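Local coordinates for separin (Saccharomyces cerevisiae, PDB 5U1T), which is a caspase-like cysteine protease that triggers chromosome segregation by cleaving the MCD1/SCC1 subunit of cohesin at the onset of anaphase, at residues L1495-A1500 with L1529-D1534; D1534-K1539 with V1574-Y1579; S1413-P1418 with F1466-H1471; N1192-T1197 with T1217-L1222. One frame throughout, in Å; residues are numbered along the deposited sequence.

Contact 1: residues L1495-A1500 with L1529-D1534; sequences LGCSSA and LWDVTD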
# COMPACT_ATOMS: atom_id res chain seq x y z
N LEU A 1495 15.42 -29.09 -36.66
CA LEU A 1495 14.54 -30.05 -37.34
C LEU A 1495 13.65 -30.86 -36.38
O LEU A 1495 13.75 -32.09 -36.33
CB LEU A 1495 15.36 -31.02 -38.20
CG LEU A 1495 16.57 -30.44 -38.94
CD1 LEU A 1495 17.36 -31.53 -39.69
CD2 LEU A 1495 16.12 -29.36 -39.90
N GLY A 1496 12.79 -30.19 -35.62
CA GLY A 1496 11.89 -30.88 -34.71
C GLY A 1496 10.46 -30.36 -34.73
O GLY A 1496 10.19 -29.28 -35.27
N CYS A 1497 9.54 -31.12 -34.13
CA CYS A 1497 8.16 -30.68 -33.94
C CYS A 1497 8.06 -29.26 -33.41
O CYS A 1497 8.52 -28.97 -32.31
CB CYS A 1497 7.42 -31.60 -32.97
SG CYS A 1497 6.88 -33.13 -33.70
N SER A 1498 7.44 -28.40 -34.20
CA SER A 1498 7.00 -27.07 -33.78
C SER A 1498 8.11 -26.14 -33.31
O SER A 1498 7.85 -25.23 -32.54
CB SER A 1498 5.95 -27.18 -32.68
OG SER A 1498 4.70 -27.57 -33.20
N SER A 1499 9.34 -26.35 -33.78
CA SER A 1499 10.41 -25.41 -33.48
C SER A 1499 10.13 -23.98 -33.96
O SER A 1499 10.51 -23.02 -33.28
CB SER A 1499 11.72 -25.91 -34.08
OG SER A 1499 11.50 -26.32 -35.41
N ALA A 1500 9.47 -23.82 -35.10
CA ALA A 1500 9.15 -22.49 -35.62
C ALA A 1500 7.71 -22.06 -35.30
O ALA A 1500 7.25 -21.04 -35.80
CB ALA A 1500 9.39 -22.43 -37.11
N LEU A 1529 6.75 -25.13 -38.66
CA LEU A 1529 5.65 -24.28 -38.22
C LEU A 1529 4.68 -24.99 -37.30
O LEU A 1529 3.94 -24.36 -36.58
CB LEU A 1529 4.90 -23.73 -39.43
CG LEU A 1529 5.62 -22.75 -40.34
CD1 LEU A 1529 4.77 -22.57 -41.58
CD2 LEU A 1529 5.86 -21.42 -39.65
N TRP A 1530 4.69 -26.32 -37.34
CA TRP A 1530 3.83 -27.13 -36.48
C TRP A 1530 4.46 -28.50 -36.23
O TRP A 1530 5.61 -28.71 -36.61
CB TRP A 1530 2.44 -27.28 -37.09
CG TRP A 1530 2.48 -27.60 -38.55
CD1 TRP A 1530 2.77 -28.80 -39.12
CD2 TRP A 1530 2.21 -26.70 -39.64
NE1 TRP A 1530 2.70 -28.71 -40.50
CE2 TRP A 1530 2.36 -27.42 -40.83
CE3 TRP A 1530 1.84 -25.35 -39.71
CZ2 TRP A 1530 2.16 -26.85 -42.08
CZ3 TRP A 1530 1.66 -24.78 -40.94
CH2 TRP A 1530 1.82 -25.53 -42.12
N ASP A 1531 3.73 -29.42 -35.61
CA ASP A 1531 4.31 -30.73 -35.32
C ASP A 1531 4.36 -31.56 -36.59
O ASP A 1531 3.45 -31.51 -37.42
CB ASP A 1531 3.53 -31.49 -34.25
CG ASP A 1531 3.36 -30.71 -32.95
OD1 ASP A 1531 4.16 -29.79 -32.67
OD2 ASP A 1531 2.40 -31.03 -32.21
N VAL A 1532 5.44 -32.32 -36.73
CA VAL A 1532 5.64 -33.19 -37.87
C VAL A 1532 5.89 -34.63 -37.42
O VAL A 1532 6.34 -34.84 -36.30
CB VAL A 1532 6.81 -32.70 -38.71
CG1 VAL A 1532 6.46 -31.39 -39.36
CG2 VAL A 1532 8.04 -32.54 -37.83
N THR A 1533 5.59 -35.61 -38.26
CA THR A 1533 5.73 -37.01 -37.87
C THR A 1533 7.03 -37.61 -38.45
O THR A 1533 7.49 -37.19 -39.52
CB THR A 1533 4.51 -37.84 -38.32
OG1 THR A 1533 4.40 -37.83 -39.75
CG2 THR A 1533 3.24 -37.28 -37.70
N ASP A 1534 7.60 -38.60 -37.77
CA ASP A 1534 9.04 -38.85 -37.89
C ASP A 1534 9.52 -39.41 -39.23
O ASP A 1534 10.52 -38.92 -39.76
CB ASP A 1534 9.53 -39.73 -36.71
CG ASP A 1534 9.33 -41.22 -36.93
OD1 ASP A 1534 8.19 -41.72 -36.82
OD2 ASP A 1534 10.33 -41.93 -37.17
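Cys1497 and Val1532 meet at the sulfur. The backbone N of Val1532 donates a weak hydrogen bond of 3.5 Å to Cys1497 SG, and Val1532 CG2 packs against the same SG at 4.3 Å. With SG anti to its own carbonyl carbon (chi1 -78°), the thiol is turned to the 1532 peptide, while Cys1497 CB rests 3.7 Å from Asp1531 OD1. One residue on, Ser1498 N is hydrogen-bonded to Trp1530 O at 3.0 Å, the donor standing 70° above the carbonyl plane. Ser1498 OG also points at Asp1531 OD1, but the modelled separation is too short for its length to be trusted. Beyond the serine, Ala1500 CB touches Leu1529 CD2 at 4.5 Å.

A type II turn from Gly1496 to Ser1499 carries Cys1497 and Ser1498 at its two middle positions. Asn1528 ND2 holds Gly1496 O, Asn1195 OD1 takes the N-H of Asp1531, and Leu1580 O takes Trp1530 NE1. By similarity Cys1497 is the catalytic cysteine, and an apolar side chain of another protein's chain packs on it. Both loops leave neighbouring parallel strands, 1492-1494 and 1524-1528; helix 1180-1198 lies against Trp1530 and Asp1531, and helix 1534-1548 begins where the second loop ends.

Contact 2: residues D1534-K1539 with V1574-Y1579; sequences DKDIDK and VCHLRY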
# COMPACT_ATOMS: atom_id res chain seq x y z
N ASP A 1534 7.60 -38.60 -37.77
CA ASP A 1534 9.04 -38.85 -37.89
C ASP A 1534 9.52 -39.41 -39.23
O ASP A 1534 10.52 -38.92 -39.76
CB ASP A 1534 9.53 -39.73 -36.71
CG ASP A 1534 9.33 -41.22 -36.93
OD1 ASP A 1534 8.19 -41.72 -36.82
OD2 ASP A 1534 10.33 -41.93 -37.17
N LYS A 1535 8.84 -40.41 -39.79
CA LYS A 1535 9.33 -40.97 -41.06
C LYS A 1535 9.40 -39.93 -42.18
O LYS A 1535 10.40 -39.86 -42.90
CB LYS A 1535 8.46 -42.15 -41.53
CG LYS A 1535 8.54 -43.37 -40.64
CD LYS A 1535 7.66 -44.49 -41.13
CE LYS A 1535 8.22 -45.80 -40.64
NZ LYS A 1535 9.62 -45.96 -41.15
N ASP A 1536 8.34 -39.14 -42.32
CA ASP A 1536 8.25 -38.15 -43.39
C ASP A 1536 9.25 -37.01 -43.24
O ASP A 1536 9.87 -36.57 -44.21
CB ASP A 1536 6.84 -37.58 -43.46
CG ASP A 1536 6.10 -38.01 -44.68
OD1 ASP A 1536 6.62 -38.89 -45.41
OD2 ASP A 1536 5.01 -37.46 -44.91
N ILE A 1537 9.40 -36.52 -42.01
CA ILE A 1537 10.24 -35.36 -41.78
C ILE A 1537 11.70 -35.75 -41.95
O ILE A 1537 12.52 -34.97 -42.45
CB ILE A 1537 10.00 -34.74 -40.37
CG1 ILE A 1537 10.76 -33.41 -40.22
CG2 ILE A 1537 10.38 -35.72 -39.25
CD1 ILE A 1537 10.37 -32.37 -41.22
N ASP A 1538 12.03 -36.99 -41.55
CA ASP A 1538 13.37 -37.51 -41.69
C ASP A 1538 13.71 -37.79 -43.15
O ASP A 1538 14.87 -37.66 -43.53
CB ASP A 1538 13.55 -38.77 -40.86
CG ASP A 1538 13.60 -38.47 -39.38
OD1 ASP A 1538 13.74 -37.27 -39.02
OD2 ASP A 1538 13.49 -39.43 -38.58
N LYS A 1539 12.71 -38.17 -43.94
CA LYS A 1539 12.85 -38.21 -45.40
C LYS A 1539 13.31 -36.82 -45.86
O LYS A 1539 14.31 -36.69 -46.56
CB LYS A 1539 11.54 -38.59 -46.11
CG LYS A 1539 11.25 -40.09 -46.26
CD LYS A 1539 10.26 -40.34 -47.41
CE LYS A 1539 10.13 -41.82 -47.80
NZ LYS A 1539 9.49 -42.65 -46.72
N VAL A 1574 9.53 -34.89 -51.09
CA VAL A 1574 9.80 -36.26 -50.65
C VAL A 1574 8.80 -36.73 -49.60
O VAL A 1574 8.61 -37.93 -49.42
CB VAL A 1574 11.23 -36.43 -50.09
CG1 VAL A 1574 12.25 -36.15 -51.17
CG2 VAL A 1574 11.45 -35.53 -48.89
N CYS A 1575 8.15 -35.81 -48.92
CA CYS A 1575 7.21 -36.19 -47.89
C CYS A 1575 5.97 -36.80 -48.46
O CYS A 1575 5.50 -36.37 -49.48
CB CYS A 1575 6.82 -34.97 -47.08
SG CYS A 1575 8.14 -34.20 -46.14
N HIS A 1576 5.43 -37.81 -47.81
CA HIS A 1576 4.22 -38.44 -48.29
C HIS A 1576 3.05 -37.51 -48.07
O HIS A 1576 2.16 -37.44 -48.89
CB HIS A 1576 3.95 -39.74 -47.56
CG HIS A 1576 4.49 -40.94 -48.26
ND1 HIS A 1576 4.47 -42.19 -47.70
CD2 HIS A 1576 5.05 -41.07 -49.48
CE1 HIS A 1576 5.00 -43.05 -48.55
NE2 HIS A 1576 5.36 -42.39 -49.64
N LEU A 1577 3.02 -36.85 -46.93
CA LEU A 1577 1.97 -35.90 -46.68
C LEU A 1577 2.63 -34.63 -47.10
O LEU A 1577 3.47 -34.10 -46.43
CB LEU A 1577 1.57 -35.88 -45.22
CG LEU A 1577 0.73 -37.10 -44.90
CD1 LEU A 1577 -0.12 -36.88 -43.69
CD2 LEU A 1577 -0.15 -37.45 -46.07
N ARG A 1578 2.27 -34.15 -48.27
CA ARG A 1578 2.90 -32.97 -48.81
C ARG A 1578 2.61 -31.68 -48.10
O ARG A 1578 3.37 -30.75 -48.23
CB ARG A 1578 2.64 -32.85 -50.30
CG ARG A 1578 3.32 -33.94 -51.10
CD ARG A 1578 3.10 -33.77 -52.59
NE ARG A 1578 3.69 -34.87 -53.34
CZ ARG A 1578 3.54 -35.02 -54.65
NH1 ARG A 1578 4.11 -36.04 -55.26
NH2 ARG A 1578 2.82 -34.16 -55.34
N TYR A 1579 1.52 -31.58 -47.37
CA TYR A 1579 1.26 -30.33 -46.67
C TYR A 1579 1.45 -30.46 -45.16
O TYR A 1579 2.23 -29.71 -44.60
CB TYR A 1579 -0.14 -29.80 -47.00
CG TYR A 1579 -0.29 -29.54 -48.48
CD1 TYR A 1579 -0.66 -30.56 -49.33
CD2 TYR A 1579 0.01 -28.30 -49.02
CE1 TYR A 1579 -0.76 -30.35 -50.68
CE2 TYR A 1579 -0.09 -28.07 -50.38
CZ TYR A 1579 -0.48 -29.10 -51.20
OH TYR A 1579 -0.61 -28.92 -52.57
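Asp1536 turns both carboxylate oxygens to the backbone N-H groups of His1576 and Leu1577, its side chain crossing that of His1576 at about a right angle. In this caspase-like domain the carboxylate comes from the first turn of helix 1534-1548 and binds successive peptides of the loop leading to strand 1585-1589. His1576 N reaches Asp1536 OD1 at 2.9 Å, on the syn side but 30° out of the carboxylate plane. Leu1577 N meets the syn lone pair of Asp1536 OD2, also at 2.9 Å. Both bonds are almost straight, 176° at the hydrogen, and together they fix the rotation of the carboxylate; Asn1581 ND2 adds a weak third bond at OD2. An alanine here would probably leave the N-H groups of His1576 and Leu1577 without their acceptors and let the loop shift from the helix. The backbone N of Asp1536 is hydrogen-bonded to an acidic side chain of another protein's chain.

Leu1577 carries the loop onward to helix 1209-1237, where it touches Arg1219 and Tyr1220. One helical turn beyond Asp1536, Lys1539 CB packs at 4.1 Å on Val1574 CG2, which lies between its own backbone N and carbonyl carbon, and Lys1539 CD comes within 3.5 Å of Val1574 O.

Contact 3: residues S1413-P1418 with F1466-H1471; sequences SMILNP and FVYIGH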
# COMPACT_ATOMS: atom_id res chain seq x y z
N SER A 1413 28.28 -28.78 -34.65
CA SER A 1413 27.59 -29.40 -33.51
C SER A 1413 26.32 -30.12 -33.94
O SER A 1413 25.65 -29.70 -34.88
CB SER A 1413 27.22 -28.35 -32.44
OG SER A 1413 28.35 -27.63 -31.99
N MET A 1414 25.99 -31.20 -33.24
CA MET A 1414 24.75 -31.91 -33.51
C MET A 1414 24.18 -32.54 -32.27
O MET A 1414 24.91 -32.93 -31.36
CB MET A 1414 24.97 -32.97 -34.57
CG MET A 1414 26.38 -33.46 -34.62
SD MET A 1414 26.70 -34.20 -36.22
CE MET A 1414 25.74 -33.09 -37.25
N ILE A 1415 22.86 -32.62 -32.26
CA ILE A 1415 22.13 -33.23 -31.17
C ILE A 1415 21.11 -34.18 -31.80
O ILE A 1415 20.42 -33.81 -32.73
CB ILE A 1415 21.44 -32.16 -30.29
CG1 ILE A 1415 22.49 -31.20 -29.73
CG2 ILE A 1415 20.63 -32.80 -29.19
CD1 ILE A 1415 21.93 -30.05 -28.98
N LEU A 1416 21.06 -35.42 -31.32
CA LEU A 1416 20.21 -36.42 -31.96
C LEU A 1416 19.40 -37.21 -30.94
O LEU A 1416 19.98 -37.92 -30.13
CB LEU A 1416 21.06 -37.36 -32.80
CG LEU A 1416 20.30 -38.39 -33.64
CD1 LEU A 1416 19.29 -37.68 -34.50
CD2 LEU A 1416 21.27 -39.20 -34.49
N ASN A 1417 18.08 -37.08 -30.99
CA ASN A 1417 17.18 -37.84 -30.11
C ASN A 1417 17.54 -37.62 -28.63
O ASN A 1417 17.80 -38.58 -27.90
CB ASN A 1417 17.25 -39.34 -30.48
CG ASN A 1417 16.26 -40.21 -29.70
OD1 ASN A 1417 15.27 -39.72 -29.17
ND2 ASN A 1417 16.52 -41.51 -29.66
N PRO A 1418 17.51 -36.36 -28.18
CA PRO A 1418 18.03 -36.02 -26.84
C PRO A 1418 17.19 -36.61 -25.74
O PRO A 1418 17.40 -36.29 -24.58
CB PRO A 1418 17.94 -34.48 -26.80
CG PRO A 1418 17.52 -34.04 -28.17
CD PRO A 1418 16.83 -35.21 -28.79
N PHE A 1466 25.02 -25.60 -36.39
CA PHE A 1466 24.31 -26.27 -35.32
C PHE A 1466 23.11 -27.04 -35.86
O PHE A 1466 22.23 -26.44 -36.48
CB PHE A 1466 23.85 -25.26 -34.28
CG PHE A 1466 23.02 -25.87 -33.20
CD1 PHE A 1466 23.61 -26.51 -32.14
CD2 PHE A 1466 21.64 -25.81 -33.26
CE1 PHE A 1466 22.85 -27.09 -31.15
CE2 PHE A 1466 20.87 -26.39 -32.27
CZ PHE A 1466 21.47 -27.02 -31.21
N VAL A 1467 23.05 -28.35 -35.65
CA VAL A 1467 21.88 -29.10 -36.07
C VAL A 1467 21.29 -29.90 -34.91
O VAL A 1467 22.02 -30.47 -34.10
CB VAL A 1467 22.18 -30.02 -37.29
CG1 VAL A 1467 23.55 -29.72 -37.85
CG2 VAL A 1467 22.02 -31.49 -36.96
N TYR A 1468 19.96 -29.91 -34.81
CA TYR A 1468 19.24 -30.45 -33.66
C TYR A 1468 18.02 -31.25 -34.09
O TYR A 1468 17.15 -30.72 -34.75
CB TYR A 1468 18.82 -29.32 -32.73
CG TYR A 1468 17.85 -29.71 -31.61
CD1 TYR A 1468 16.47 -29.68 -31.82
CD2 TYR A 1468 18.31 -30.07 -30.36
CE1 TYR A 1468 15.58 -30.02 -30.80
CE2 TYR A 1468 17.43 -30.40 -29.34
CZ TYR A 1468 16.07 -30.37 -29.56
OH TYR A 1468 15.21 -30.71 -28.54
N ILE A 1469 17.96 -32.52 -33.70
CA ILE A 1469 16.79 -33.36 -33.99
C ILE A 1469 16.12 -33.87 -32.70
O ILE A 1469 16.70 -34.63 -31.93
CB ILE A 1469 17.18 -34.56 -34.88
CG1 ILE A 1469 18.00 -34.10 -36.09
CG2 ILE A 1469 15.95 -35.34 -35.31
CD1 ILE A 1469 18.22 -35.16 -37.11
N GLY A 1470 14.88 -33.45 -32.47
CA GLY A 1470 14.15 -33.84 -31.28
C GLY A 1470 13.04 -32.81 -31.14
O GLY A 1470 12.90 -31.98 -32.03
N HIS A 1471 12.27 -32.84 -30.06
CA HIS A 1471 11.15 -31.92 -29.95
C HIS A 1471 11.58 -30.48 -29.85
O HIS A 1471 12.53 -30.15 -29.15
CB HIS A 1471 10.27 -32.25 -28.76
CG HIS A 1471 9.10 -31.32 -28.61
ND1 HIS A 1471 9.17 -30.15 -27.87
CD2 HIS A 1471 7.84 -31.39 -29.10
CE1 HIS A 1471 7.99 -29.55 -27.91
NE2 HIS A 1471 7.17 -30.28 -28.65
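Ile1415 O accepts the N-H of Ile1469 at 2.9 Å, the shortest of four backbone hydrogen bonds that join the strands. Val1467 N binds Ser1413 O, Ile1415 N binds Val1467 O, and Asn1417 N binds Ile1469 O, so Ile1415, Val1467 and Ile1469 each bond through both N-H and C=O. Val1467 O also receives a CA-H...O contact from Met1414 CA at 3.1 Å. The short strand axes run 4.7 Å apart and 1° from parallel.

On the face of Ile1415, the CD1 branch leans on Phe1466 CE1 at 3.8 Å, while CB and CG2 both touch Tyr1468 CD2. Phe1466 and Tyr1468 both hold CG anti to the backbone N; their rings lie beside this isoleucine. Pro1418 crosses the tyrosine at about a right angle, bringing CG to 3.8 Å from Tyr1468 CE2, and the phenol OH is anchored to His1471 O. On the opposite face of the sheet, Leu1416 and Ile1469 lie side by side, CD1 to CD1 at 3.8 Å, and Met1414 lies likewise beside Val1467, under helix 1423-1436. At the end of the strand, Pro1418 CD packs on Gly1470 CA at 3.9 Å.

Met1459 of helix 1453-1461 covers the Ile1415 face. Strands 1412-1416 and 1465-1469, adjacent in a sheet sandwiched by helices, are characteristic of the caspase-like alpha/beta fold of clan CD proteases.

Contact 4: residues N1192-T1197 with T1217-L1222; sequences NESNQT and TTRYDL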
# COMPACT_ATOMS: atom_id res chain seq x y z
N ASN A 1192 -4.05 -27.45 -35.10
CA ASN A 1192 -4.27 -27.99 -33.76
C ASN A 1192 -4.79 -29.43 -33.80
O ASN A 1192 -4.62 -30.16 -32.84
CB ASN A 1192 -5.24 -27.10 -32.97
CG ASN A 1192 -4.65 -25.74 -32.68
OD1 ASN A 1192 -3.46 -25.61 -32.38
ND2 ASN A 1192 -5.48 -24.71 -32.78
N GLU A 1193 -5.42 -29.85 -34.89
CA GLU A 1193 -5.90 -31.23 -35.00
C GLU A 1193 -4.76 -32.17 -35.38
O GLU A 1193 -4.58 -33.21 -34.74
CB GLU A 1193 -7.02 -31.35 -36.04
CG GLU A 1193 -8.41 -30.96 -35.54
CD GLU A 1193 -9.45 -30.93 -36.66
OE1 GLU A 1193 -9.47 -31.87 -37.49
OE2 GLU A 1193 -10.23 -29.95 -36.73
N SER A 1194 -4.03 -31.83 -36.43
CA SER A 1194 -2.85 -32.59 -36.80
C SER A 1194 -1.84 -32.64 -35.63
O SER A 1194 -1.25 -33.69 -35.37
CB SER A 1194 -2.19 -32.01 -38.04
OG SER A 1194 -1.01 -32.73 -38.37
N ASN A 1195 -1.66 -31.52 -34.95
CA ASN A 1195 -0.77 -31.48 -33.79
C ASN A 1195 -1.19 -32.55 -32.80
O ASN A 1195 -0.37 -33.36 -32.35
CB ASN A 1195 -0.80 -30.10 -33.13
CG ASN A 1195 0.28 -29.19 -33.66
OD1 ASN A 1195 1.06 -29.58 -34.50
ND2 ASN A 1195 0.31 -27.96 -33.18
N GLN A 1196 -2.49 -32.55 -32.52
CA GLN A 1196 -3.14 -33.57 -31.71
C GLN A 1196 -2.81 -35.00 -32.15
O GLN A 1196 -2.46 -35.84 -31.31
CB GLN A 1196 -4.64 -33.35 -31.77
CG GLN A 1196 -5.44 -34.51 -31.33
CD GLN A 1196 -5.71 -34.43 -29.87
OE1 GLN A 1196 -6.07 -33.36 -29.37
NE2 GLN A 1196 -5.51 -35.54 -29.15
N THR A 1197 -2.92 -35.28 -33.44
CA THR A 1197 -2.68 -36.63 -33.98
C THR A 1197 -1.25 -37.08 -33.72
O THR A 1197 -0.91 -38.25 -33.83
CB THR A 1197 -2.92 -36.70 -35.50
OG1 THR A 1197 -2.03 -35.80 -36.17
CG2 THR A 1197 -4.36 -36.34 -35.84
N THR A 1217 -6.32 -42.14 -42.07
CA THR A 1217 -7.44 -41.49 -42.72
C THR A 1217 -7.49 -40.04 -42.29
O THR A 1217 -7.63 -39.15 -43.13
CB THR A 1217 -8.76 -42.16 -42.37
OG1 THR A 1217 -8.82 -43.43 -43.05
CG2 THR A 1217 -9.92 -41.29 -42.81
N THR A 1218 -7.37 -39.83 -40.98
CA THR A 1218 -7.46 -38.50 -40.39
C THR A 1218 -6.35 -37.57 -40.87
O THR A 1218 -6.62 -36.40 -41.17
CB THR A 1218 -7.44 -38.57 -38.83
OG1 THR A 1218 -8.69 -39.09 -38.35
CG2 THR A 1218 -7.20 -37.19 -38.22
N ARG A 1219 -5.11 -38.06 -40.95
CA ARG A 1219 -4.00 -37.20 -41.36
C ARG A 1219 -4.03 -36.92 -42.87
O ARG A 1219 -3.73 -35.80 -43.30
CB ARG A 1219 -2.65 -37.81 -40.97
CG ARG A 1219 -2.48 -38.00 -39.48
CD ARG A 1219 -1.03 -37.96 -39.08
NE ARG A 1219 -0.59 -36.60 -38.80
CZ ARG A 1219 0.35 -35.97 -39.49
NH1 ARG A 1219 0.94 -36.59 -40.49
NH2 ARG A 1219 0.71 -34.73 -39.17
N TYR A 1220 -4.38 -37.91 -43.68
CA TYR A 1220 -4.53 -37.68 -45.12
C TYR A 1220 -5.66 -36.67 -45.36
O TYR A 1220 -5.65 -35.90 -46.32
CB TYR A 1220 -4.79 -38.99 -45.87
CG TYR A 1220 -3.55 -39.62 -46.48
CD1 TYR A 1220 -2.76 -40.50 -45.76
CD2 TYR A 1220 -3.18 -39.34 -47.81
CE1 TYR A 1220 -1.62 -41.11 -46.34
CE2 TYR A 1220 -2.04 -39.94 -48.40
CZ TYR A 1220 -1.26 -40.82 -47.64
OH TYR A 1220 -0.13 -41.41 -48.21
N ASP A 1221 -6.64 -36.68 -44.46
CA ASP A 1221 -7.78 -35.79 -44.55
C ASP A 1221 -7.42 -34.37 -44.12
O ASP A 1221 -7.89 -33.39 -44.69
CB ASP A 1221 -8.90 -36.31 -43.68
CG ASP A 1221 -10.22 -35.79 -44.11
OD1 ASP A 1221 -10.59 -34.68 -43.67
OD2 ASP A 1221 -10.86 -36.48 -44.92
N LEU A 1222 -6.62 -34.29 -43.08
CA LEU A 1222 -6.10 -33.03 -42.60
C LEU A 1222 -5.20 -32.41 -43.66
O LEU A 1222 -5.19 -31.20 -43.85
CB LEU A 1222 -5.35 -33.23 -41.28
CG LEU A 1222 -6.23 -33.36 -40.05
CD1 LEU A 1222 -5.43 -33.85 -38.83
CD2 LEU A 1222 -6.88 -32.01 -39.77
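Arg1219 reaches across to two hydroxyls of the facing helix, Ser1194 and Thr1197. Its NE donates to Thr1197 OG1 at 3.1 Å, with the oxygen at the guanidinium edge and only 7° out of the plane. NH2 of Arg1219 donates to Ser1194 OG at 2.8 Å, a more bent bond whose acceptor is tilted from that plane. A bend at chi3 (89°) swings NE toward Thr1197, and the two bonds, made from different nitrogens, restrict rotation of the guanidinium. An alanine in its place would probably leave both hydroxyls without these donors and open a gap between the helices.

The two helices, 1180-1198 and 1209-1237, form an antiparallel helical pair; the short segments pass 10.2 Å apart, their directions 151° from each other, with Ser1194 opposite Arg1219.

The van der Waals packing centres on Leu1222. Its CD1 sits over the backbone of Ser1194, 3.4 Å from Ser1194 N, and touches Thr1197 CG2 at 4.0 Å as the two side chains reach toward each other, tip to tip. The other branch, CD2, rests on Glu1193 CB at 3.8 Å; the carboxylate of that glutamate is salt-bridged to Arg1225. Leu1580 packs on Ser1194, Arg1219 and Leu1222 alike. Farther along the pair, Thr1197 CG2 meets Thr1218 CG2 at 3.8 Å.

In the fold
Along the chain the helical pair of contact 4 comes first, followed by contacts 3, 1 and 2. Contact 1 lies between the others: its centre is about 11 Å from that of contact 2, 13 Å from contact 3 and 14 Å from contact 4, and it touches all three. Contact 3 is part of the six-stranded mixed sheet, and contact 1 joins loops that follow two further strands of it. Asp1534, shared by contacts 1 and 2, starts helix 1534-1548. Contacts 3 and 4, about 25 Å apart between centres, do not touch. Sheet, loops and paired helices thus converge on the loop bearing the probable catalytic cysteine, far from the centre of the elongated chain.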